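Local coordinates for SusD-like carbohydrate binding protein BF1063 (Bacteroides fragilis NCTC 9343, PDB 3I4G) that probably binds carbohydrate at the outer membrane and helps capture glycans for uptake as a SusD-like protein, at residues I54-L59 / I453-I458; E69-F74 / N85-R90; C196-L201 / H222-L227. One frame throughout, in Å; residues are numbered along the deposited sequence.

Contact 1: I54-L59 / I453-I458; sequences IMMEHL and IRYWDI
Tyr455 packs against Met56 and Leu59 while the carboxylate of Glu57 reaches the start of helix 454-461 through two waters: a buried, mixed contact between a 3-10 turn and a helix N-terminus, its centre about 6 Å from the centre of the chain. Across the two segments no direct hydrogen bond forms. The apolar half centres on the tyrosine ring, whose CG lies anti to the backbone N (chi1 180°); the CB of Tyr455 points toward the turn. Leu59 CB lies over one face, 4.1 Å from the Tyr455 ring centroid and 23° off the normal, a CH-pi contact shifted toward the rim. Met56, a selenomethionine, brings only its terminal methyl: CE is 3.8 Å from Tyr455 CD2, in an oblique approach. In the polar half, one water donates to Glu57 OE1 at 2.8 Å and accepts from Tyr455 N at 2.9 Å. A second water sits 2.9 Å from Glu57 OE2 and takes the N-H of Ile453 at 3.0 Å. Thus the carboxylate serves backbone N-H groups at the helix start by relay, and its negative charge may interact favourably with the helix dipole. Glu57 OE2 also accepts from Asn62 and Met450 N; Arg454 pairs with Asp61, and Tyr455 OH bonds with Trp513. Helix 72-78 touches both segments, Ile76 meeting Leu59 and Tyr455, while helices 197-211 and 433-447 meet Ile453.

Contact 2: E69-F74 / N85-R90; sequences ENNPFF and NAFIKR
Phe87, Pro72 and Phe73 bury the most surface here: Phe73 CB lies over the Phe87 ring, while Pro72 meets its rim atom CE1. Phe73 CB stands over the centre of that ring, 3.6 Å from the Phe87 centroid and only 5° off the normal, which makes a well-centred CH-pi contact. The two rings meet obliquely, their planes 46° apart, and Phe73 CD1 comes to 3.5 Å from Phe87 CD2. The CB of Phe87 points toward the other segment. Pro72 contributes CB, 3.8 Å from Phe87 CE1, and a backbone acceptor. Asn85 ND2 donates to Pro72 O at 2.8 Å; the bond is nearly straight (163°), and the acceptor lies in the amide plane of Asn85, although the donor stands above the Pro72 carbonyl plane. Asn85 is the N-cap of helix 86-109; its OD1 accepts from Phe87 N at 2.9 Å and Ile88 N at 3.1 Å, from opposite faces of its plane. One asparagine therefore caps its own helix and ties it to the preceding one, whose N-cap residue, Asn71, accepts from Phe73 N through OD1 at 2.9 Å. The contact joins the starts of helices 72-78 and 86-109; Ile76 of the former also touches Phe87, the 43-44 loop packs on Phe87, and His51 meets the Phe73 ring edge-to-face.

Contact 3: C196-L201 / H222-L227; sequences CKQAAL and HDIMEL
Leu201, Ile224 and Leu227 supply the apolar interlock between helices 197-211 and 214-227. Leu201 and Ile224 run alongside one another in opposing senses, with Leu201 CB 3.7 Å from Ile224 CG1. The Leu201 CD1 branch reaches farther, to 4.0 Å from Leu227 CD1. Ile224 meets the other helix with both arms: CG2 lies against the aliphatic part of Gln198, 3.8 Å from its CG, while CD1 is 3.5 Å from the backbone Gln198 O. Leu227 CD1 also approaches Lys197 CD, the two side chains crossing at about a right angle. The short segments run antiparallel, at 158° with axes 9.6 Å apart, and belong to a helical hairpin closed by the turn between residues 211 and 214. This is an antiparallel helix pair, consistent with the TPR-clan assignment of the family. Polar links across the pair are indirect. The Gln198 chain bends at chi2 (91°), and its NE2 gives a hydrogen to a water at 2.8 Å; that water lies 2.8 Å from Ile224 O, within hydrogen-bonding reach. Gln198 NE2 additionally bonds to Asp229, and OE1 accepts from Phe184 N, so both ends of the amide are engaged. The ammonium of Lys197 turns to Ala178 O near the C-terminal end of helix 163-180, and Asp223 forms a salt bridge with Lys219 of its own helix.

How the contacts relate
Contact 1 closes a loop of nearly 400 residues, and both other contacts lie within it; contact 2 closes before contact 3 opens. Contacts 1 and 2 adjoin, their centres about 14 Å apart: Leu59 and Met55 of the 54-59 turn pack against Phe73 at the start of helix 72-78. Contact 3 stands apart, its centre about 24 Å from that of contact 1 and about 35 Å from that of contact 2; contacts 2 and 3 lie on opposite sides of the chain's centre. Helix 197-211 nevertheless connects it to contact 1, since Arg206, Met209 and Leu210 farther along touch Ile453 and Trp456. The central contact thus joins early and late parts of the chain, whereas the outer two join helices close in sequence.

Contact 1: I54-L59 / I453-I458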
loop_
_atom_site.group_PDB
_atom_site.type_symbol
_atom_site.label_atom_id
_atom_site.label_comp_id
_atom_site.label_asym_id
_atom_site.label_seq_id
_atom_site.Cartn_x
_atom_site.Cartn_y
_atom_site.Cartn_z
ATOM N N ILE A 54 1.404 -3.207 3.017
ATOM C CA ILE A 54 2.001 -2.155 3.864
ATOM C C ILE A 54 3.499 -2.183 3.810
ATOM O O ILE A 54 4.150 -1.144 3.592
ATOM C CB ILE A 54 1.481 -2.287 5.306
ATOM C CG1 ILE A 54 -0.006 -1.970 5.354
ATOM C CG2 ILE A 54 2.244 -1.363 6.275
ATOM C CD1 ILE A 54 -0.703 -2.520 6.629
HETATM N N MSE A 55 4.084 -3.374 3.920
HETATM C CA MSE A 55 5.537 -3.429 3.941
HETATM C C MSE A 55 6.190 -3.218 2.599
HETATM O O MSE A 55 7.419 -3.059 2.581
HETATM C CB MSE A 55 6.010 -4.721 4.585
HETATM C CG MSE A 55 5.595 -4.811 6.046
HETATM SE SE MSE A 55 6.249 -6.399 6.927
HETATM C CE MSE A 55 5.857 -5.926 8.695
HETATM N N MSE A 56 5.439 -3.116 1.503
HETATM C CA MSE A 56 6.044 -2.643 0.274
HETATM C C MSE A 56 6.585 -1.239 0.468
HETATM O O MSE A 56 7.392 -0.789 -0.334
HETATM C CB MSE A 56 5.082 -2.633 -0.922
HETATM C CG MSE A 56 4.782 -3.967 -1.452
HETATM SE SE MSE A 56 4.016 -3.872 -3.240
HETATM C CE MSE A 56 5.401 -4.717 -4.310
ATOM N N GLU A 57 6.167 -0.515 1.504
ATOM C CA GLU A 57 6.751 0.799 1.728
ATOM C C GLU A 57 8.257 0.688 1.975
ATOM O O GLU A 57 8.994 1.647 1.732
ATOM C CB GLU A 57 6.064 1.520 2.903
ATOM C CG GLU A 57 5.867 2.977 2.675
ATOM C CD GLU A 57 4.681 3.327 1.821
ATOM O OE1 GLU A 57 4.145 2.491 1.081
ATOM O OE2 GLU A 57 4.313 4.484 1.831
ATOM N N HIS A 58 8.711 -0.457 2.447
ATOM C CA HIS A 58 10.146 -0.709 2.623
ATOM C C HIS A 58 10.953 -0.692 1.345
ATOM O O HIS A 58 12.191 -0.597 1.399
ATOM C CB HIS A 58 10.407 -2.076 3.299
ATOM C CG HIS A 58 9.743 -2.241 4.617
ATOM N ND1 HIS A 58 9.767 -3.432 5.311
ATOM C CD2 HIS A 58 8.958 -1.397 5.326
ATOM C CE1 HIS A 58 9.074 -3.285 6.433
ATOM N NE2 HIS A 58 8.554 -2.070 6.457
ATOM N N LEU A 59 10.274 -0.796 0.205
ATOM C CA LEU A 59 10.903 -0.777 -1.096
ATOM C C LEU A 59 10.953 0.618 -1.676
ATOM O O LEU A 59 11.437 0.803 -2.791
ATOM C CB LEU A 59 10.084 -1.662 -2.046
ATOM C CG LEU A 59 9.815 -3.085 -1.569
ATOM C CD1 LEU A 59 9.057 -3.877 -2.669
ATOM C CD2 LEU A 59 11.094 -3.827 -1.127
ATOM N N ILE A 453 1.441 1.972 -1.174
ATOM C CA ILE A 453 1.155 2.465 -2.519
ATOM C C ILE A 453 2.344 3.231 -3.106
ATOM O O ILE A 453 2.428 3.428 -4.321
ATOM C CB ILE A 453 -0.147 3.321 -2.473
ATOM C CG1 ILE A 453 -1.291 2.484 -1.941
ATOM C CG2 ILE A 453 -0.484 3.873 -3.864
ATOM C CD1 ILE A 453 -2.515 3.308 -1.576
ATOM N N ARG A 454 3.270 3.666 -2.259
ATOM C CA ARG A 454 4.363 4.526 -2.733
ATOM C C ARG A 454 5.230 3.852 -3.787
ATOM O O ARG A 454 5.600 4.491 -4.769
ATOM C CB ARG A 454 5.236 4.955 -1.569
ATOM C CG ARG A 454 6.358 5.943 -1.947
ATOM C CD ARG A 454 5.899 7.255 -2.488
ATOM N NE ARG A 454 7.058 8.112 -2.752
ATOM C CZ ARG A 454 7.011 9.247 -3.397
ATOM N NH1 ARG A 454 5.861 9.690 -3.870
ATOM N NH2 ARG A 454 8.104 9.952 -3.574
ATOM N N TYR A 455 5.595 2.591 -3.568
ATOM C CA TYR A 455 6.401 1.881 -4.549
ATOM C C TYR A 455 5.649 1.795 -5.864
ATOM O O TYR A 455 6.250 2.084 -6.939
ATOM C CB TYR A 455 6.786 0.511 -3.997
ATOM C CG TYR A 455 7.616 -0.350 -4.907
ATOM C CD1 TYR A 455 8.919 -0.023 -5.244
ATOM C CD2 TYR A 455 7.099 -1.502 -5.418
ATOM C CE1 TYR A 455 9.654 -0.830 -6.090
ATOM C CE2 TYR A 455 7.826 -2.330 -6.222
ATOM C CZ TYR A 455 9.116 -2.000 -6.551
ATOM O OH TYR A 455 9.858 -2.830 -7.360
ATOM N N TRP A 456 4.381 1.402 -5.832
ATOM C CA TRP A 456 3.591 1.348 -7.061
ATOM C C TRP A 456 3.635 2.701 -7.773
ATOM O O TRP A 456 3.781 2.779 -8.992
ATOM C CB TRP A 456 2.161 0.928 -6.705
ATOM C CG TRP A 456 1.315 0.682 -7.880
ATOM C CD1 TRP A 456 1.356 -0.427 -8.677
ATOM C CD2 TRP A 456 0.323 1.555 -8.434
ATOM N NE1 TRP A 456 0.461 -0.294 -9.721
ATOM C CE2 TRP A 456 -0.189 0.919 -9.601
ATOM C CE3 TRP A 456 -0.196 2.799 -8.061
ATOM C CZ2 TRP A 456 -1.182 1.501 -10.395
ATOM C CZ3 TRP A 456 -1.197 3.349 -8.842
ATOM C CH2 TRP A 456 -1.673 2.701 -9.991
ATOM N N ASP A 457 3.509 3.796 -7.035
ATOM C CA ASP A 457 3.528 5.117 -7.654
ATOM C C ASP A 457 4.883 5.489 -8.257
ATOM O O ASP A 457 4.954 5.944 -9.401
ATOM C CB ASP A 457 3.161 6.197 -6.639
ATOM C CG ASP A 457 1.691 6.246 -6.275
ATOM O OD1 ASP A 457 0.826 5.771 -7.044
ATOM O OD2 ASP A 457 1.419 6.853 -5.204
ATOM N N ILE A 458 5.979 5.311 -7.511
ATOM C CA ILE A 458 7.277 5.739 -8.024
ATOM C C ILE A 458 7.695 4.860 -9.228
ATOM O O ILE A 458 8.356 5.337 -10.157
ATOM C CB ILE A 458 8.371 5.832 -6.963
ATOM C CG1 ILE A 458 8.642 4.473 -6.333
ATOM C CG2 ILE A 458 7.968 6.852 -5.897
ATOM C CD1 ILE A 458 9.757 4.516 -5.232
HETATM O O HOH W 1 4.955 1.076 -1.189
HETATM O O HOH W 2 1.920 4.588 0.281
#

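Contact 2: E69-F74 / N85-R90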
loop_
_atom_site.group_PDB
_atom_site.type_symbol
_atom_site.label_atom_id
_atom_site.label_comp_id
_atom_site.label_asym_id
_atom_site.label_seq_id
_atom_site.Cartn_x
_atom_site.Cartn_y
_atom_site.Cartn_z
ATOM N N GLU A 69 19.860 -4.248 4.468
ATOM C CA GLU A 69 20.212 -4.178 3.062
ATOM C C GLU A 69 20.461 -5.523 2.429
ATOM O O GLU A 69 20.358 -5.619 1.199
ATOM C CB GLU A 69 21.452 -3.288 2.882
ATOM C CG GLU A 69 21.200 -1.806 3.228
ATOM C CD GLU A 69 22.462 -1.097 3.548
ATOM O OE1 GLU A 69 23.070 -1.406 4.603
ATOM O OE2 GLU A 69 22.826 -0.188 2.781
ATOM N N ASN A 70 20.797 -6.543 3.212
ATOM C CA ASN A 70 21.009 -7.879 2.657
ATOM C C ASN A 70 19.730 -8.714 2.643
ATOM O O ASN A 70 19.699 -9.817 2.088
ATOM C CB ASN A 70 22.111 -8.595 3.435
ATOM C CG ASN A 70 23.470 -7.943 3.252
ATOM O OD1 ASN A 70 24.161 -7.650 4.223
ATOM N ND2 ASN A 70 23.844 -7.696 2.009
ATOM N N ASN A 71 18.645 -8.177 3.167
ATOM C CA ASN A 71 17.411 -8.933 3.192
ATOM C C ASN A 71 16.840 -8.982 1.770
ATOM O O ASN A 71 16.742 -7.967 1.116
ATOM C CB ASN A 71 16.385 -8.325 4.123
ATOM C CG ASN A 71 15.129 -9.146 4.136
ATOM O OD1 ASN A 71 14.220 -8.859 3.387
ATOM N ND2 ASN A 71 15.128 -10.222 4.897
ATOM N N PRO A 72 16.438 -10.156 1.260
ATOM C CA PRO A 72 15.993 -10.210 -0.151
ATOM C C PRO A 72 14.744 -9.407 -0.455
ATOM O O PRO A 72 14.543 -9.013 -1.610
ATOM C CB PRO A 72 15.802 -11.729 -0.386
ATOM C CG PRO A 72 16.750 -12.370 0.603
ATOM C CD PRO A 72 16.600 -11.491 1.846
ATOM N N PHE A 73 13.900 -9.098 0.535
ATOM C CA PHE A 73 12.745 -8.253 0.242
ATOM C C PHE A 73 13.213 -6.863 -0.130
ATOM O O PHE A 73 12.833 -6.319 -1.147
ATOM C CB PHE A 73 11.804 -8.200 1.449
ATOM C CG PHE A 73 10.516 -7.454 1.220
ATOM C CD1 PHE A 73 9.592 -7.869 0.272
ATOM C CD2 PHE A 73 10.194 -6.364 2.021
ATOM C CE1 PHE A 73 8.389 -7.204 0.124
ATOM C CE2 PHE A 73 9.011 -5.722 1.882
ATOM C CZ PHE A 73 8.102 -6.140 0.959
ATOM N N PHE A 74 14.086 -6.296 0.686
ATOM C CA PHE A 74 14.681 -4.991 0.393
ATOM C C PHE A 74 15.408 -4.985 -0.948
ATOM O O PHE A 74 15.392 -3.981 -1.689
ATOM C CB PHE A 74 15.621 -4.605 1.551
ATOM C CG PHE A 74 16.323 -3.304 1.349
ATOM C CD1 PHE A 74 15.714 -2.093 1.709
ATOM C CD2 PHE A 74 17.587 -3.269 0.811
ATOM C CE1 PHE A 74 16.386 -0.875 1.528
ATOM C CE2 PHE A 74 18.251 -2.065 0.679
ATOM C CZ PHE A 74 17.646 -0.888 1.043
ATOM N N ASN A 85 14.834 -14.751 -6.203
ATOM C CA ASN A 85 14.349 -14.069 -5.005
ATOM C C ASN A 85 13.088 -14.740 -4.444
ATOM O O ASN A 85 12.119 -14.966 -5.198
ATOM C CB ASN A 85 14.163 -12.578 -5.374
ATOM C CG ASN A 85 13.733 -11.719 -4.211
ATOM O OD1 ASN A 85 12.604 -11.811 -3.728
ATOM N ND2 ASN A 85 14.636 -10.841 -3.780
ATOM N N ALA A 86 13.079 -15.036 -3.137
ATOM C CA ALA A 86 11.955 -15.746 -2.532
ATOM C C ALA A 86 10.701 -14.899 -2.460
ATOM O O ALA A 86 9.597 -15.437 -2.508
ATOM C CB ALA A 86 12.325 -16.193 -1.131
ATOM N N PHE A 87 10.834 -13.586 -2.354
ATOM C CA PHE A 87 9.674 -12.710 -2.195
ATOM C C PHE A 87 8.952 -12.556 -3.511
ATOM O O PHE A 87 7.726 -12.602 -3.519
ATOM C CB PHE A 87 10.098 -11.370 -1.583
ATOM C CG PHE A 87 10.626 -11.516 -0.174
ATOM C CD1 PHE A 87 11.923 -11.875 0.057
ATOM C CD2 PHE A 87 9.790 -11.331 0.920
ATOM C CE1 PHE A 87 12.396 -12.035 1.359
ATOM C CE2 PHE A 87 10.262 -11.485 2.212
ATOM C CZ PHE A 87 11.549 -11.812 2.438
ATOM N N ILE A 88 9.671 -12.389 -4.611
ATOM C CA ILE A 88 8.974 -12.275 -5.895
ATOM C C ILE A 88 8.301 -13.617 -6.194
ATOM O O ILE A 88 7.225 -13.654 -6.810
ATOM C CB ILE A 88 9.834 -11.780 -7.081
ATOM C CG1 ILE A 88 10.864 -12.807 -7.538
ATOM C CG2 ILE A 88 10.459 -10.415 -6.711
ATOM C CD1 ILE A 88 11.732 -12.361 -8.761
ATOM N N LYS A 89 8.910 -14.743 -5.808
ATOM C CA LYS A 89 8.248 -16.031 -6.035
ATOM C C LYS A 89 6.957 -16.134 -5.249
ATOM O O LYS A 89 5.961 -16.667 -5.779
ATOM C CB LYS A 89 9.181 -17.190 -5.708
ATOM C CG LYS A 89 8.581 -18.576 -5.879
ATOM C CD LYS A 89 8.235 -18.880 -7.319
ATOM C CE LYS A 89 7.414 -20.163 -7.473
ATOM N NZ LYS A 89 8.106 -21.358 -6.988
ATOM N N ARG A 90 6.903 -15.628 -4.006
ATOM C CA ARG A 90 5.640 -15.631 -3.252
ATOM C C ARG A 90 4.568 -14.825 -3.945
ATOM O O ARG A 90 3.419 -15.256 -4.033
ATOM C CB ARG A 90 5.785 -15.064 -1.830
ATOM C CG ARG A 90 6.551 -15.925 -0.824
ATOM C CD ARG A 90 5.763 -17.109 -0.333
ATOM N NE ARG A 90 4.608 -16.721 0.466
ATOM C CZ ARG A 90 3.609 -17.529 0.830
ATOM N NH1 ARG A 90 3.597 -18.813 0.502
ATOM N NH2 ARG A 90 2.599 -17.055 1.548
#

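Contact 3: C196-L201 / H222-L227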
loop_
_atom_site.group_PDB
_atom_site.type_symbol
_atom_site.label_atom_id
_atom_site.label_comp_id
_atom_site.label_asym_id
_atom_site.label_seq_id
_atom_site.Cartn_x
_atom_site.Cartn_y
_atom_site.Cartn_z
ATOM N N CYS A 196 -17.382 -3.842 -3.805
ATOM C CA CYS A 196 -18.454 -3.056 -4.360
ATOM C C CYS A 196 -18.100 -2.471 -5.733
ATOM O O CYS A 196 -16.963 -2.529 -6.180
ATOM C CB CYS A 196 -18.855 -1.928 -3.398
ATOM S SG CYS A 196 -17.666 -0.629 -3.207
ATOM N N LYS A 197 -19.096 -1.900 -6.387
ATOM C CA LYS A 197 -18.950 -1.282 -7.682
ATOM C C LYS A 197 -17.766 -0.324 -7.692
ATOM O O LYS A 197 -16.914 -0.344 -8.574
ATOM C CB LYS A 197 -20.262 -0.537 -8.011
ATOM C CG LYS A 197 -20.289 0.153 -9.342
ATOM C CD LYS A 197 -21.638 0.841 -9.627
ATOM C CE LYS A 197 -22.863 -0.058 -9.521
ATOM N NZ LYS A 197 -22.834 -1.092 -10.601
ATOM N N GLN A 198 -17.722 0.547 -6.693
ATOM C CA GLN A 198 -16.648 1.538 -6.583
ATOM C C GLN A 198 -15.269 0.926 -6.400
ATOM O O GLN A 198 -14.278 1.546 -6.819
ATOM C CB GLN A 198 -16.960 2.519 -5.444
ATOM C CG GLN A 198 -18.129 3.461 -5.731
ATOM C CD GLN A 198 -19.484 2.943 -5.277
ATOM O OE1 GLN A 198 -19.726 1.704 -5.155
ATOM N NE2 GLN A 198 -20.391 3.894 -4.982
ATOM N N ALA A 199 -15.156 -0.241 -5.767
ATOM C CA ALA A 199 -13.851 -0.927 -5.669
ATOM C C ALA A 199 -13.367 -1.319 -7.058
ATOM O O ALA A 199 -12.190 -1.098 -7.413
ATOM C CB ALA A 199 -13.936 -2.152 -4.734
ATOM N N ALA A 200 -14.258 -1.898 -7.858
ATOM C CA ALA A 200 -13.882 -2.248 -9.222
ATOM C C ALA A 200 -13.549 -1.008 -10.061
ATOM O O ALA A 200 -12.607 -1.027 -10.850
ATOM C CB ALA A 200 -14.995 -3.124 -9.879
ATOM N N LEU A 201 -14.323 0.077 -9.912
ATOM C CA LEU A 201 -14.016 1.302 -10.633
ATOM C C LEU A 201 -12.668 1.910 -10.204
ATOM O O LEU A 201 -11.984 2.531 -11.036
ATOM C CB LEU A 201 -15.137 2.363 -10.477
ATOM C CG LEU A 201 -16.477 2.038 -11.083
ATOM C CD1 LEU A 201 -17.559 3.010 -10.598
ATOM C CD2 LEU A 201 -16.332 2.074 -12.588
ATOM N N HIS A 222 -13.979 9.675 -11.570
ATOM C CA HIS A 222 -15.105 10.613 -11.534
ATOM C C HIS A 222 -16.445 9.876 -11.421
ATOM O O HIS A 222 -17.390 10.415 -10.846
ATOM C CB HIS A 222 -15.037 11.511 -12.756
ATOM C CG HIS A 222 -15.875 12.741 -12.663
ATOM N ND1 HIS A 222 -16.017 13.482 -11.503
ATOM C CD2 HIS A 222 -16.518 13.431 -13.632
ATOM C CE1 HIS A 222 -16.790 14.526 -11.754
ATOM N NE2 HIS A 222 -17.090 14.529 -13.040
ATOM N N ASP A 223 -16.534 8.653 -11.950
ATOM C CA ASP A 223 -17.744 7.834 -11.800
ATOM C C ASP A 223 -17.978 7.483 -10.343
ATOM O O ASP A 223 -19.108 7.469 -9.886
ATOM C CB ASP A 223 -17.667 6.535 -12.618
ATOM C CG ASP A 223 -17.825 6.731 -14.121
ATOM O OD1 ASP A 223 -18.269 7.805 -14.551
ATOM O OD2 ASP A 223 -17.527 5.747 -14.873
ATOM N N ILE A 224 -16.903 7.227 -9.591
ATOM C CA ILE A 224 -17.027 6.976 -8.160
ATOM C C ILE A 224 -17.569 8.227 -7.462
ATOM O O ILE A 224 -18.465 8.196 -6.608
ATOM C CB ILE A 224 -15.680 6.551 -7.563
ATOM C CG1 ILE A 224 -15.209 5.235 -8.189
ATOM C CG2 ILE A 224 -15.767 6.447 -6.032
ATOM C CD1 ILE A 224 -13.781 4.893 -7.843
HETATM N N MSE A 225 -16.958 9.358 -7.766
HETATM C CA MSE A 225 -17.415 10.629 -7.186
HETATM C C MSE A 225 -18.890 10.911 -7.496
HETATM O O MSE A 225 -19.657 11.264 -6.600
HETATM C CB MSE A 225 -16.514 11.755 -7.686
HETATM C CG MSE A 225 -15.038 11.617 -7.325
HETATM SE SE MSE A 225 -13.859 12.721 -8.324
HETATM C CE MSE A 225 -14.477 14.533 -7.664
ATOM N N GLU A 226 -19.309 10.700 -8.733
ATOM C CA GLU A 226 -20.678 11.026 -9.136
ATOM C C GLU A 226 -21.733 10.049 -8.601
ATOM O O GLU A 226 -22.908 10.406 -8.494
ATOM C CB GLU A 226 -20.730 11.150 -10.657
ATOM C CG GLU A 226 -20.025 12.401 -11.148
ATOM C CD GLU A 226 -20.053 12.551 -12.645
ATOM O OE1 GLU A 226 -19.987 11.514 -13.363
ATOM O OE2 GLU A 226 -20.124 13.712 -13.098
ATOM N N LEU A 227 -21.330 8.834 -8.244
ATOM C CA LEU A 227 -22.247 7.916 -7.579
ATOM C C LEU A 227 -22.663 8.499 -6.228
ATOM O O LEU A 227 -23.802 8.331 -5.765
ATOM C CB LEU A 227 -21.638 6.521 -7.410
ATOM C CG LEU A 227 -21.688 5.625 -8.648
ATOM C CD1 LEU A 227 -20.647 4.531 -8.591
ATOM C CD2 LEU A 227 -23.107 5.064 -8.814
HETATM O O HOH W 3 -19.492 6.573 -4.616
#